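Local coordinates for protein putative sugar isomerase (Parabacteroides distasonis, PDB 3LMZ) that probably isomerises a sugar in a xylose isomerase-like TIM barrel, its natural substrate not being established, at residues G24-N29 with S229-K234; K37-L42 with H73-Y78; P82-S87 with V107-Y112; H134-K139 with D167-C172; D177-H182 with I216-E221. All blocks are in the same frame, centred on the assembly; numbering follows the deposited sequence. Where two conformers were deposited one is given.

Contact 1 (G24-N29 with S229-K234); sequences GYTFVN and SLEYEK
T26 lays its side chain against the backbone of 230-232, where its hydroxyl takes part in two hydrogen bonds. OG1 accepts the N-H of Y232 at 2.9 Å in a nearly straight bond (165°) and donates to L230 O at 3.0 Å, approaching that carbonyl 34° out of its plane. Threonine suits the place because it offers a donor and an acceptor on one atom and a methyl besides: with CG2 anti to the backbone N, the methyl rests 3.9 Å from Y232 CB. Two waters extend the joint. One accepts from Y25 N and donates to E231 OE2; the other donates to both T26 O and Y232 O. The ring of Y25 stands almost perpendicular to the carboxylate of E233, with CD2 3.6 Å from OE2. E231 and E233 both form salt bridges with K191, and E231 OE2 also hydrogen-bonds a bound citrate, probably acquired in crystallisation but consistent with a pocket here. The contact thus ties the short 3-10 turn following strand 19-22 to the end of its parallel neighbour, strand 227-230, while I243 and I247 of helix 240-256 pack against T26 and L230.

Contact 2 (K37-L42 with H73-Y78); sequences KTLERL and HKVTGY
E40 meets two bases at once, one on each carboxylate oxygen. H73 ND1 donates to OE1 at 2.8 Å, nearly straight (167°), with the oxygen lying in the imidazole plane while the ring nitrogen sits well above the plane of the carboxylate. K74 NZ bridges to OE2 at 2.9 Å, using the anti lone pair, so that the acid is held from two directions and is likely to favour its charged form. Beside this polar group, K37 CG lies 3.9 Å from H73 CE1, and on the buried side L39 CD2 touches V75 CG2 at 3.9 Å. Glutamate has the length to span the gap: CG is anti to the backbone N (chi1 -174°) and the chain stays extended to CD. The bases are positioned by the backbone, since K74, at positive phi, is the C-prime residue of a Schellman motif that ends helix 60-72. Behind V75 lies L47 of strand 46-49. The result is a His-carboxylate pair with a salt bridge, joining helix 32-41 to the helix-to-strand turn of the next beta-alpha unit in the TIM barrel.

Contact 3 (P82-S87 with V107-Y112); sequences PIYMKS and VGVPNY
The Y84 ring carries V109 on one face, CB standing 3.9 Å from the centroid and 15° off the ring normal, a CH-pi contact. CG1 lies near CD2 and CE2, whereas CG2 lies near CE1 and CZ, so the branched valine spreads across the ring. At its far end, Y84 OH hydrogen-bonds a bound citrate. The paired strands run parallel, 21° apart, and four backbone bonds lace them: I83 N to V107 O, V109 N to I83 O, M85 N to V109 O (2.9 Å) and N111 N to M85 O (3.1 Å). P82 CG also meets V107 CG1 at 3.9 Å. On the sheet face opposite Y84, selenomethionine M85 sends CE to 4.0 Å from G108 CA; a CB on this glycine would crowd that methyl, so the small residue fits. Past the last bridge, N111 OD1 lies 3.6 Å from K86 CA, and ND2 is bonded to E113. An alanine at N111 would probably leave E113 without that amide donor and the flank of K86 less closely packed. With helix 88-101 between them, strands 76-85 and 105-110 form the right-handed beta-alpha-beta unit from which TIM barrels are built.

Contact 4 (H134-K139 with D167-C172); sequences HGPDIK and DLRNGC
R169 starts with CB 3.8 Å from P136 CD and ends beside D137. The chain bends at chi3 (60°), which turns NE aside, and the guanidinium beyond it passes the proline, with P136 CD over one face and 3.6 Å from NH1. At its edge, NH2 donates to D137 OD2 at 2.7 Å in a salt bridge close to the guanidinium plane, although it meets the carboxylate from above its own plane. NH1 donates to a water 3.0 Å away, which also accepts from D137 N and donates to H134 O and D137 OD2, locking the turn to the arginine. The other donors are used as well: NE bonds G200 O, and NH2 has a second acceptor in K198 O. A leucine in place of R169 would probably leave D137 without its partner in the salt bridge and the water and both carbonyls without these donors. N170 OD1 approaches P136 CA at 3.3 Å, while its ND2 bonds D143. Proline fits the second position of the type I turn 135-138. The arrangement joins a loop after strand 128-132 to the Schellman-ended helix 164-169, at the C-terminal mouth where TIM barrels carry their active sites; H134 of this loop hydrogen-bonds the citrate.

Contact 5 (D177-H182 with I216-E221); sequences DLKKYH and IRMMRE
Helices 177-181 and 216-221 run nearly parallel, 11° apart, with axes 9.9 Å from each other at their closest and the CA atoms of K179 and M218 nearest each other (6.9 Å). L178 reaches across with CD2, which lies 3.7 Å from the CG of M218 and equally far from the CG of M219; both are selenomethionines. L178 and M218 slide past each other in opposite directions, whereas M219 crosses the leucine at about a right angle. M218 turns at chi2 and chi3 (56° and 66°), folding SE and CE back toward K179. There SE lies 3.8 Å from K179 CB, and the lysine's aliphatic stem crosses it at about a right angle. The flexible, unbranched methionine can follow such a surface, while leucine fills the inner side, where V185 of strand 185-193 lies behind it. Toward solvent, K179 and E221 carry opposite charges that are not in contact, their spacing doubtful because the lysine has two conformers. H182 ND1 donates to K179 O at 3.0 Å, a bond within its own segment. The joint between helices therefore rests on apolar and van der Waals contact, with at most a loose electrostatic attraction at its outer rim.

Contact 1 is the most buried of the five, with its centre about 10 Å from that of the chain, against 15 to 16 Å for the others. It and contacts 2 and 3 reach the same barrel sheet, and contacts 2 and 3 share strand 76-85 at its two ends. Contact 1 touches contact 2 through Y78 and S229, probably by a hydrogen bond, and through F27 packed on T38 and L39. The bound citrate is met from contacts 1, 3 and 4, by E231, Y84 and H134. Chemistry follows place: backbone bonds in the sheet of contact 3, a hydroxyl and waters in contact 1, salt bridges in the loops and helix ends of contacts 2 and 4, and apolar packing between the outer helices of contact 5.

Contact 1 (G24-N29 with S229-K234)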
# COMPACT_ATOMS: atom_id res chain seq x y z
N GLY A 24 -5.36 14.86 9.91
CA GLY A 24 -5.29 14.42 11.29
C GLY A 24 -6.43 13.51 11.74
O GLY A 24 -6.20 12.62 12.60
N TYR A 25 -7.63 13.67 11.20
CA TYR A 25 -8.76 12.83 11.59
C TYR A 25 -8.50 11.34 11.37
O TYR A 25 -9.08 10.48 12.06
CB TYR A 25 -10.04 13.27 10.89
CG TYR A 25 -11.29 12.59 11.33
CD1 TYR A 25 -11.79 12.84 12.60
CD2 TYR A 25 -12.00 11.77 10.48
CE1 TYR A 25 -13.00 12.25 13.01
CE2 TYR A 25 -13.21 11.21 10.86
CZ TYR A 25 -13.67 11.46 12.17
OH TYR A 25 -14.88 10.97 12.66
N THR A 26 -7.62 11.03 10.41
CA THR A 26 -7.23 9.62 10.25
C THR A 26 -6.84 8.97 11.59
O THR A 26 -7.08 7.78 11.82
CB THR A 26 -6.09 9.52 9.27
OG1 THR A 26 -6.55 9.96 7.99
CG2 THR A 26 -5.55 8.09 9.14
N PHE A 27 -6.17 9.78 12.46
CA PHE A 27 -5.64 9.35 13.74
C PHE A 27 -6.46 9.93 14.90
O PHE A 27 -5.94 10.05 16.01
CB PHE A 27 -4.16 9.77 13.81
CG PHE A 27 -3.28 8.97 12.91
CD1 PHE A 27 -2.83 7.71 13.28
CD2 PHE A 27 -2.96 9.43 11.64
CE1 PHE A 27 -2.05 6.95 12.43
CE2 PHE A 27 -2.18 8.65 10.80
CZ PHE A 27 -1.76 7.42 11.18
N VAL A 28 -7.78 10.09 14.75
CA VAL A 28 -8.60 10.60 15.85
C VAL A 28 -8.53 9.74 17.09
O VAL A 28 -8.65 10.25 18.20
CB VAL A 28 -10.07 10.79 15.40
CG1 VAL A 28 -10.76 9.43 15.04
CG2 VAL A 28 -10.91 11.57 16.47
N ASN A 29 -8.32 8.42 16.92
CA ASN A 29 -8.26 7.50 18.03
C ASN A 29 -6.85 7.25 18.61
O ASN A 29 -6.68 6.38 19.51
CB ASN A 29 -8.94 6.16 17.66
CG ASN A 29 -10.45 6.30 17.48
OD1 ASN A 29 -11.09 7.00 18.26
ND2 ASN A 29 -11.00 5.71 16.45
N SER A 229 -3.79 15.03 1.25
CA SER A 229 -3.74 14.53 2.62
C SER A 229 -4.73 13.38 2.79
O SER A 229 -5.93 13.52 2.53
CB SER A 229 -4.03 15.66 3.58
OG SER A 229 -2.84 16.46 3.59
N LEU A 230 -4.21 12.21 3.12
CA LEU A 230 -5.07 11.06 3.29
C LEU A 230 -5.93 11.17 4.51
O LEU A 230 -5.46 11.37 5.62
CB LEU A 230 -4.24 9.74 3.35
CG LEU A 230 -5.03 8.47 3.67
CD1 LEU A 230 -6.02 8.13 2.58
CD2 LEU A 230 -4.08 7.27 3.99
N GLU A 231 -7.23 11.08 4.29
CA GLU A 231 -8.22 11.05 5.38
C GLU A 231 -8.93 9.72 5.33
O GLU A 231 -9.89 9.50 4.58
CB GLU A 231 -9.19 12.22 5.29
CG GLU A 231 -10.06 12.34 6.51
CD GLU A 231 -10.84 13.64 6.56
OE1 GLU A 231 -11.63 13.89 5.60
OE2 GLU A 231 -10.67 14.37 7.55
N TYR A 232 -8.40 8.79 6.10
CA TYR A 232 -8.83 7.38 6.07
C TYR A 232 -9.89 7.10 7.12
O TYR A 232 -9.61 7.21 8.32
CB TYR A 232 -7.65 6.41 6.27
CG TYR A 232 -8.01 5.01 5.94
CD1 TYR A 232 -8.24 4.66 4.64
CD2 TYR A 232 -8.09 4.05 6.90
CE1 TYR A 232 -8.65 3.32 4.30
CE2 TYR A 232 -8.43 2.70 6.58
CZ TYR A 232 -8.75 2.38 5.29
OH TYR A 232 -9.10 1.07 4.97
N GLU A 233 -11.13 6.81 6.69
CA GLU A 233 -12.31 6.75 7.56
C GLU A 233 -12.97 5.38 7.53
O GLU A 233 -14.17 5.22 7.50
CB GLU A 233 -13.34 7.82 7.17
CG GLU A 233 -12.72 9.22 7.15
CD GLU A 233 -13.61 10.34 6.56
OE1 GLU A 233 -14.36 10.19 5.51
OE2 GLU A 233 -13.45 11.43 7.16
N LYS A 234 -12.16 4.37 7.53
CA LYS A 234 -12.56 2.99 7.64
C LYS A 234 -11.73 2.35 8.73
O LYS A 234 -10.56 2.72 8.92
CB LYS A 234 -12.30 2.30 6.31
CG LYS A 234 -12.45 0.76 6.34
CD LYS A 234 -12.40 0.15 4.98
CE LYS A 234 -12.49 -1.41 5.00
NZ LYS A 234 -12.61 -1.94 3.60
O HOH W 1 -8.85 15.68 9.27
O HOH W 2 -8.50 5.84 10.43

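Contact 2 (K37-L42 with H73-Y78)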
# COMPACT_ATOMS: atom_id res chain seq x y z
N LYS A 37 5.02 8.43 14.42
CA LYS A 37 5.74 7.21 14.15
C LYS A 37 5.20 6.52 12.88
O LYS A 37 5.96 5.99 12.05
CB LYS A 37 5.69 6.31 15.39
CG LYS A 37 6.70 6.80 16.43
CD LYS A 37 6.60 6.10 17.81
CE LYS A 37 7.60 6.72 18.84
NZ LYS A 37 7.26 6.26 20.24
N THR A 38 3.86 6.53 12.73
CA THR A 38 3.27 5.94 11.58
C THR A 38 3.66 6.71 10.34
O THR A 38 4.03 6.10 9.32
CB THR A 38 1.74 5.80 11.74
OG1 THR A 38 1.45 5.15 12.98
CG2 THR A 38 1.10 5.12 10.57
N LEU A 39 3.53 8.04 10.33
CA LEU A 39 3.96 8.81 9.15
C LEU A 39 5.43 8.53 8.81
O LEU A 39 5.79 8.42 7.64
CB LEU A 39 3.76 10.34 9.35
CG LEU A 39 2.37 10.91 9.00
CD1 LEU A 39 1.27 10.29 9.79
CD2 LEU A 39 2.41 12.42 9.21
N GLU A 40 6.27 8.53 9.81
CA GLU A 40 7.71 8.30 9.64
C GLU A 40 7.94 6.97 8.88
O GLU A 40 8.70 6.89 7.94
CB GLU A 40 8.45 8.30 10.98
CG GLU A 40 9.92 8.21 10.95
CD GLU A 40 10.50 8.43 12.33
OE1 GLU A 40 9.90 7.96 13.32
OE2 GLU A 40 11.59 9.03 12.46
N ARG A 41 7.28 5.91 9.34
CA ARG A 41 7.42 4.57 8.75
C ARG A 41 6.87 4.55 7.29
O ARG A 41 7.38 3.82 6.49
CB ARG A 41 6.72 3.50 9.61
CG ARG A 41 7.38 3.19 10.93
CD ARG A 41 6.70 1.96 11.60
NE ARG A 41 7.00 0.73 10.87
CZ ARG A 41 6.36 -0.43 11.03
NH1 ARG A 41 5.41 -0.52 11.93
NH2 ARG A 41 6.68 -1.49 10.33
N LEU A 42 5.83 5.35 7.03
CA LEU A 42 5.28 5.48 5.68
C LEU A 42 5.98 6.45 4.76
O LEU A 42 5.61 6.59 3.62
CB LEU A 42 3.81 5.89 5.74
CG LEU A 42 2.84 4.94 6.40
CD1 LEU A 42 1.52 5.72 6.72
CD2 LEU A 42 2.62 3.75 5.53
N HIS A 73 10.62 13.33 13.77
CA HIS A 73 10.05 12.31 12.91
C HIS A 73 9.98 12.70 11.46
O HIS A 73 9.30 12.06 10.67
CB HIS A 73 8.67 11.88 13.46
CG HIS A 73 8.76 11.29 14.82
ND1 HIS A 73 9.11 9.97 15.05
CD2 HIS A 73 8.67 11.87 16.03
CE1 HIS A 73 9.18 9.77 16.36
NE2 HIS A 73 8.90 10.90 16.98
N LYS A 74 10.66 13.79 11.10
CA LYS A 74 10.74 14.28 9.73
C LYS A 74 9.37 14.63 9.18
O LYS A 74 9.14 14.51 7.99
CB LYS A 74 11.51 13.30 8.82
CG LYS A 74 12.99 13.21 9.32
CD LYS A 74 13.54 11.89 9.35
CE LYS A 74 13.01 11.00 10.47
NZ LYS A 74 13.51 9.58 10.32
N VAL A 75 8.55 15.23 10.04
CA VAL A 75 7.22 15.71 9.68
C VAL A 75 7.10 17.20 9.94
O VAL A 75 7.58 17.71 10.92
CB VAL A 75 6.11 14.97 10.51
CG1 VAL A 75 4.73 15.57 10.32
CG2 VAL A 75 6.10 13.42 10.16
N THR A 76 6.45 17.87 9.00
CA THR A 76 6.06 19.28 9.05
C THR A 76 4.54 19.38 9.22
O THR A 76 3.77 18.82 8.40
CB THR A 76 6.47 20.01 7.74
OG1 THR A 76 7.91 19.98 7.62
CG2 THR A 76 5.97 21.47 7.77
N GLY A 77 4.12 20.11 10.25
CA GLY A 77 2.74 20.47 10.40
C GLY A 77 2.45 21.63 9.45
O GLY A 77 2.88 22.75 9.69
N TYR A 78 1.70 21.37 8.38
CA TYR A 78 1.60 22.31 7.26
C TYR A 78 0.39 23.24 7.27
O TYR A 78 0.36 24.25 6.51
CB TYR A 78 1.68 21.58 5.91
CG TYR A 78 0.39 20.91 5.50
CD1 TYR A 78 0.09 19.60 5.87
CD2 TYR A 78 -0.53 21.59 4.73
CE1 TYR A 78 -1.15 19.00 5.48
CE2 TYR A 78 -1.74 21.00 4.34
CZ TYR A 78 -2.04 19.69 4.70
OH TYR A 78 -3.24 19.09 4.36

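Contact 3 (P82-S87 with V107-Y112)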
# COMPACT_ATOMS: atom_id res chain seq x y z
N PRO A 82 -9.34 20.33 9.85
CA PRO A 82 -10.45 21.27 9.92
C PRO A 82 -10.82 21.77 11.32
O PRO A 82 -10.86 21.04 12.28
CB PRO A 82 -11.63 20.47 9.36
CG PRO A 82 -11.00 19.38 8.48
CD PRO A 82 -9.64 19.12 9.06
N ILE A 83 -11.14 23.06 11.39
CA ILE A 83 -11.64 23.72 12.59
C ILE A 83 -13.04 24.25 12.26
O ILE A 83 -13.18 25.08 11.37
CB ILE A 83 -10.74 24.92 13.05
CG1 ILE A 83 -9.29 24.46 13.32
CG2 ILE A 83 -11.38 25.58 14.29
CD1 ILE A 83 -8.29 25.58 13.54
N TYR A 84 -14.05 23.76 12.95
CA TYR A 84 -15.41 24.21 12.79
C TYR A 84 -15.53 25.57 13.50
O TYR A 84 -14.99 25.73 14.63
CB TYR A 84 -16.40 23.23 13.38
CG TYR A 84 -16.63 22.01 12.52
CD1 TYR A 84 -15.65 21.07 12.28
CD2 TYR A 84 -17.85 21.83 11.88
CE1 TYR A 84 -15.89 19.97 11.43
CE2 TYR A 84 -18.10 20.72 11.06
CZ TYR A 84 -17.14 19.78 10.87
OH TYR A 84 -17.39 18.65 10.06
N MSE A 85 -16.20 26.52 12.87
CA MSE A 85 -16.32 27.89 13.38
C MSE A 85 -17.76 28.37 13.30
O MSE A 85 -18.25 28.56 12.20
CB MSE A 85 -15.38 28.83 12.63
CG MSE A 85 -13.98 28.34 12.64
SE MSE A 85 -12.72 29.43 11.58
CE MSE A 85 -11.47 28.02 11.24
N LYS A 86 -18.40 28.60 14.43
CA LYS A 86 -19.82 29.01 14.44
C LYS A 86 -20.04 30.42 15.04
O LYS A 86 -21.18 30.84 15.22
CB LYS A 86 -20.67 28.00 15.18
CG LYS A 86 -20.36 27.92 16.68
CD LYS A 86 -21.31 26.88 17.37
CE LYS A 86 -20.88 26.51 18.80
NZ LYS A 86 -19.52 25.91 18.89
N SER A 87 -18.96 31.13 15.34
CA SER A 87 -19.07 32.50 15.83
C SER A 87 -17.81 33.27 15.48
O SER A 87 -16.75 32.66 15.21
CB SER A 87 -19.21 32.44 17.36
OG SER A 87 -17.97 32.09 17.94
N VAL A 107 -7.69 25.09 7.47
CA VAL A 107 -8.80 24.28 6.95
C VAL A 107 -9.94 24.48 7.96
O VAL A 107 -9.83 24.26 9.16
CB VAL A 107 -8.38 22.82 6.75
CG1 VAL A 107 -9.55 22.05 6.07
CG2 VAL A 107 -7.06 22.73 5.91
N GLY A 108 -11.08 24.97 7.44
CA GLY A 108 -12.19 25.41 8.29
C GLY A 108 -13.56 24.97 7.81
O GLY A 108 -13.72 24.56 6.64
N VAL A 109 -14.51 25.02 8.74
CA VAL A 109 -15.90 24.87 8.40
C VAL A 109 -16.66 26.02 9.06
O VAL A 109 -17.16 25.87 10.16
CB VAL A 109 -16.44 23.49 8.80
CG1 VAL A 109 -17.88 23.27 8.27
CG2 VAL A 109 -15.48 22.39 8.28
N PRO A 110 -16.73 27.18 8.40
CA PRO A 110 -17.45 28.36 8.98
C PRO A 110 -18.92 28.33 8.59
O PRO A 110 -19.24 28.05 7.41
CB PRO A 110 -16.75 29.52 8.34
CG PRO A 110 -16.32 29.01 7.00
CD PRO A 110 -16.14 27.51 7.09
N ASN A 111 -19.79 28.74 9.50
CA ASN A 111 -21.19 28.92 9.14
C ASN A 111 -21.24 29.89 7.93
O ASN A 111 -20.43 30.84 7.82
CB ASN A 111 -21.98 29.58 10.30
CG ASN A 111 -22.17 28.66 11.50
OD1 ASN A 111 -21.56 27.61 11.59
ND2 ASN A 111 -23.03 29.07 12.43
N TYR A 112 -22.17 29.68 7.02
CA TYR A 112 -22.25 30.54 5.81
C TYR A 112 -22.26 32.02 6.14
O TYR A 112 -21.64 32.80 5.47
CB TYR A 112 -23.56 30.26 5.01
CG TYR A 112 -23.59 28.98 4.20
CD1 TYR A 112 -22.61 28.65 3.30
CD2 TYR A 112 -24.70 28.14 4.26
CE1 TYR A 112 -22.65 27.48 2.59
CE2 TYR A 112 -24.77 26.96 3.50
CZ TYR A 112 -23.73 26.64 2.67
OH TYR A 112 -23.71 25.49 1.88

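Contact 4 (H134-K139 with D167-C172)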
# COMPACT_ATOMS: atom_id res chain seq x y z
N HIS A 134 -18.28 18.40 2.52
CA HIS A 134 -18.72 17.33 3.41
C HIS A 134 -19.64 16.27 2.85
O HIS A 134 -19.93 15.32 3.58
CB HIS A 134 -19.37 17.93 4.65
CG HIS A 134 -18.38 18.45 5.63
ND1 HIS A 134 -18.56 19.62 6.31
CD2 HIS A 134 -17.20 17.92 6.07
CE1 HIS A 134 -17.51 19.83 7.10
NE2 HIS A 134 -16.69 18.80 6.99
N GLY A 135 -20.02 16.39 1.59
CA GLY A 135 -20.83 15.38 0.93
C GLY A 135 -22.30 15.44 1.27
O GLY A 135 -22.80 16.36 1.93
N PRO A 136 -23.03 14.46 0.75
CA PRO A 136 -24.47 14.53 0.72
C PRO A 136 -25.16 14.37 2.06
O PRO A 136 -26.35 14.70 2.10
CB PRO A 136 -24.87 13.38 -0.20
CG PRO A 136 -23.77 12.38 -0.04
CD PRO A 136 -22.52 13.24 0.12
N ASP A 137 -24.49 13.93 3.10
CA ASP A 137 -25.13 13.79 4.45
C ASP A 137 -25.25 15.14 5.22
O ASP A 137 -25.98 15.22 6.24
CB ASP A 137 -24.35 12.82 5.34
CG ASP A 137 -24.34 11.39 4.81
OD1 ASP A 137 -25.42 10.80 4.64
OD2 ASP A 137 -23.24 10.87 4.57
N ILE A 138 -24.54 16.18 4.76
CA ILE A 138 -24.41 17.44 5.50
C ILE A 138 -24.95 18.62 4.66
O ILE A 138 -24.70 18.68 3.45
CB ILE A 138 -22.90 17.64 5.87
CG1 ILE A 138 -22.48 16.60 6.92
CG2 ILE A 138 -22.62 19.01 6.36
CD1 ILE A 138 -22.35 15.24 6.40
N LYS A 139 -25.71 19.53 5.27
CA LYS A 139 -26.41 20.57 4.51
C LYS A 139 -25.51 21.67 3.98
O LYS A 139 -25.77 22.24 2.90
CB LYS A 139 -27.56 21.20 5.34
CG LYS A 139 -28.84 20.34 5.36
N ASP A 167 -17.01 14.64 -2.51
CA ASP A 167 -17.47 15.21 -3.77
C ASP A 167 -18.13 14.11 -4.64
O ASP A 167 -19.21 14.31 -5.16
CB ASP A 167 -16.30 15.88 -4.50
CG ASP A 167 -16.71 17.06 -5.41
OD1 ASP A 167 -17.54 17.91 -5.03
OD2 ASP A 167 -16.10 17.10 -6.50
N LEU A 168 -17.45 12.96 -4.77
CA LEU A 168 -17.96 11.91 -5.61
C LEU A 168 -19.26 11.37 -5.01
O LEU A 168 -20.21 11.06 -5.73
CB LEU A 168 -16.97 10.79 -5.86
CG LEU A 168 -17.31 9.76 -6.97
CD1 LEU A 168 -17.03 10.28 -8.37
CD2 LEU A 168 -16.54 8.44 -6.79
N ARG A 169 -19.34 11.27 -3.68
CA ARG A 169 -20.57 10.79 -3.01
C ARG A 169 -21.73 11.75 -3.21
O ARG A 169 -22.90 11.29 -3.16
CB ARG A 169 -20.35 10.56 -1.54
CG ARG A 169 -19.48 9.34 -1.28
CD ARG A 169 -19.19 9.17 0.23
NE ARG A 169 -20.42 9.02 0.98
CZ ARG A 169 -20.95 9.93 1.80
NH1 ARG A 169 -20.35 11.07 2.04
NH2 ARG A 169 -22.12 9.67 2.41
N ASN A 170 -21.46 13.03 -3.44
CA ASN A 170 -22.50 13.96 -3.80
C ASN A 170 -22.90 13.86 -5.29
O ASN A 170 -23.76 14.67 -5.73
CB ASN A 170 -22.15 15.42 -3.46
CG ASN A 170 -23.38 16.22 -3.11
OD1 ASN A 170 -24.18 15.81 -2.26
ND2 ASN A 170 -23.55 17.36 -3.77
N GLY A 171 -22.34 12.92 -6.05
CA GLY A 171 -22.61 12.82 -7.48
C GLY A 171 -21.83 13.76 -8.40
O GLY A 171 -22.20 13.96 -9.58
N CYS A 172 -20.69 14.27 -7.90
CA CYS A 172 -19.84 15.21 -8.61
C CYS A 172 -18.61 14.48 -9.05
O CYS A 172 -18.24 13.48 -8.42
CB CYS A 172 -19.49 16.40 -7.74
SG CYS A 172 -20.92 17.32 -7.12
O HOH W 3 -21.62 13.19 3.69

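Contact 5 (D177-H182 with I216-E221)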
# COMPACT_ATOMS: atom_id res chain seq x y z
N ASP A 177 -14.27 18.91 -11.19
CA ASP A 177 -14.36 20.03 -10.23
C ASP A 177 -12.98 20.69 -10.02
O ASP A 177 -12.86 21.92 -9.96
CB ASP A 177 -15.00 19.57 -8.92
CG ASP A 177 -16.49 19.38 -9.04
OD1 ASP A 177 -17.08 19.71 -10.08
OD2 ASP A 177 -17.06 18.82 -8.10
N LEU A 178 -11.94 19.87 -9.89
CA LEU A 178 -10.57 20.41 -9.79
C LEU A 178 -10.21 21.28 -11.02
O LEU A 178 -9.66 22.39 -10.85
CB LEU A 178 -9.53 19.29 -9.57
CG LEU A 178 -8.06 19.76 -9.57
CD1 LEU A 178 -7.73 20.73 -8.39
CD2 LEU A 178 -7.17 18.49 -9.53
N LYS A 179 -10.57 20.82 -12.22
CA LYS A 179 -10.32 21.60 -13.45
C LYS A 179 -11.03 22.96 -13.36
O LYS A 179 -10.42 24.00 -13.60
CB LYS A 179 -10.77 20.85 -14.71
CG LYS A 179 -10.45 21.59 -16.02
CD LYS A 179 -11.17 20.97 -17.23
CE LYS A 179 -10.48 19.71 -17.72
NZ LYS A 179 -11.26 19.03 -18.81
N LYS A 180 -12.32 22.95 -13.01
CA LYS A 180 -13.09 24.20 -12.92
C LYS A 180 -12.54 25.15 -11.87
O LYS A 180 -12.41 26.38 -12.10
CB LYS A 180 -14.56 23.90 -12.60
CG LYS A 180 -15.31 23.28 -13.76
CD LYS A 180 -16.79 23.10 -13.46
CE LYS A 180 -17.04 22.01 -12.43
NZ LYS A 180 -18.48 21.66 -12.30
N TYR A 181 -12.25 24.58 -10.71
CA TYR A 181 -12.15 25.37 -9.45
C TYR A 181 -10.75 25.52 -8.91
O TYR A 181 -10.58 26.05 -7.83
CB TYR A 181 -13.06 24.77 -8.38
CG TYR A 181 -14.51 24.57 -8.80
CD1 TYR A 181 -15.16 25.55 -9.56
CD2 TYR A 181 -15.26 23.48 -8.39
CE1 TYR A 181 -16.52 25.41 -9.95
CE2 TYR A 181 -16.59 23.32 -8.80
CZ TYR A 181 -17.22 24.31 -9.55
OH TYR A 181 -18.54 24.18 -9.93
N HIS A 182 -9.76 25.01 -9.63
CA HIS A 182 -8.36 25.01 -9.14
C HIS A 182 -7.82 26.29 -8.56
O HIS A 182 -7.04 26.23 -7.59
CB HIS A 182 -7.37 24.46 -10.21
CG HIS A 182 -7.15 25.36 -11.36
ND1 HIS A 182 -7.98 25.40 -12.46
CD2 HIS A 182 -6.20 26.31 -11.56
CE1 HIS A 182 -7.55 26.35 -13.29
NE2 HIS A 182 -6.48 26.91 -12.76
N ILE A 216 -4.36 12.60 -10.67
CA ILE A 216 -2.94 12.92 -10.76
C ILE A 216 -2.60 13.69 -12.04
O ILE A 216 -1.90 14.70 -12.00
CB ILE A 216 -2.13 11.64 -10.71
CG1 ILE A 216 -2.17 11.10 -9.27
CG2 ILE A 216 -0.70 11.82 -11.28
CD1 ILE A 216 -1.30 11.76 -8.33
N ARG A 217 -3.16 13.27 -13.18
CA ARG A 217 -2.92 14.00 -14.40
C ARG A 217 -3.48 15.41 -14.31
O ARG A 217 -2.86 16.36 -14.81
CB ARG A 217 -3.53 13.26 -15.60
CG ARG A 217 -2.80 12.03 -16.02
CD ARG A 217 -3.44 11.42 -17.28
NE ARG A 217 -3.17 10.00 -17.29
CZ ARG A 217 -4.05 9.05 -16.97
NH1 ARG A 217 -5.34 9.32 -16.71
NH2 ARG A 217 -3.64 7.79 -16.99
N MSE A 218 -4.64 15.56 -13.69
CA MSE A 218 -5.26 16.87 -13.58
C MSE A 218 -4.49 17.81 -12.67
O MSE A 218 -4.40 19.03 -12.91
CB MSE A 218 -6.74 16.78 -13.14
CG MSE A 218 -7.46 18.12 -13.21
SE MSE A 218 -7.43 19.00 -14.92
CE MSE A 218 -8.50 17.73 -15.93
N MSE A 219 -3.91 17.26 -11.62
CA MSE A 219 -3.11 18.09 -10.71
C MSE A 219 -1.88 18.63 -11.41
O MSE A 219 -1.46 19.75 -11.14
CB MSE A 219 -2.75 17.36 -9.41
CG MSE A 219 -3.95 17.09 -8.50
SE MSE A 219 -3.50 16.35 -6.77
CE MSE A 219 -3.06 14.58 -7.42
N ARG A 220 -1.31 17.80 -12.27
CA ARG A 220 -0.20 18.26 -13.12
C ARG A 220 -0.70 19.34 -14.09
O ARG A 220 -0.08 20.38 -14.25
CB ARG A 220 0.40 17.10 -13.89
CG ARG A 220 1.14 16.10 -13.06
CD ARG A 220 1.51 14.88 -13.88
NE ARG A 220 1.99 13.81 -13.01
CZ ARG A 220 2.09 12.56 -13.41
NH1 ARG A 220 1.78 12.27 -14.67
NH2 ARG A 220 2.52 11.62 -12.56
N GLU A 221 -1.87 19.12 -14.70
CA GLU A 221 -2.40 20.04 -15.70
C GLU A 221 -2.69 21.43 -15.11
O GLU A 221 -2.43 22.45 -15.80
CB GLU A 221 -3.62 19.42 -16.40
CG GLU A 221 -4.42 20.39 -17.23
CD GLU A 221 -5.66 19.75 -17.87
OE1 GLU A 221 -5.64 18.54 -18.16
OE2 GLU A 221 -6.65 20.50 -18.09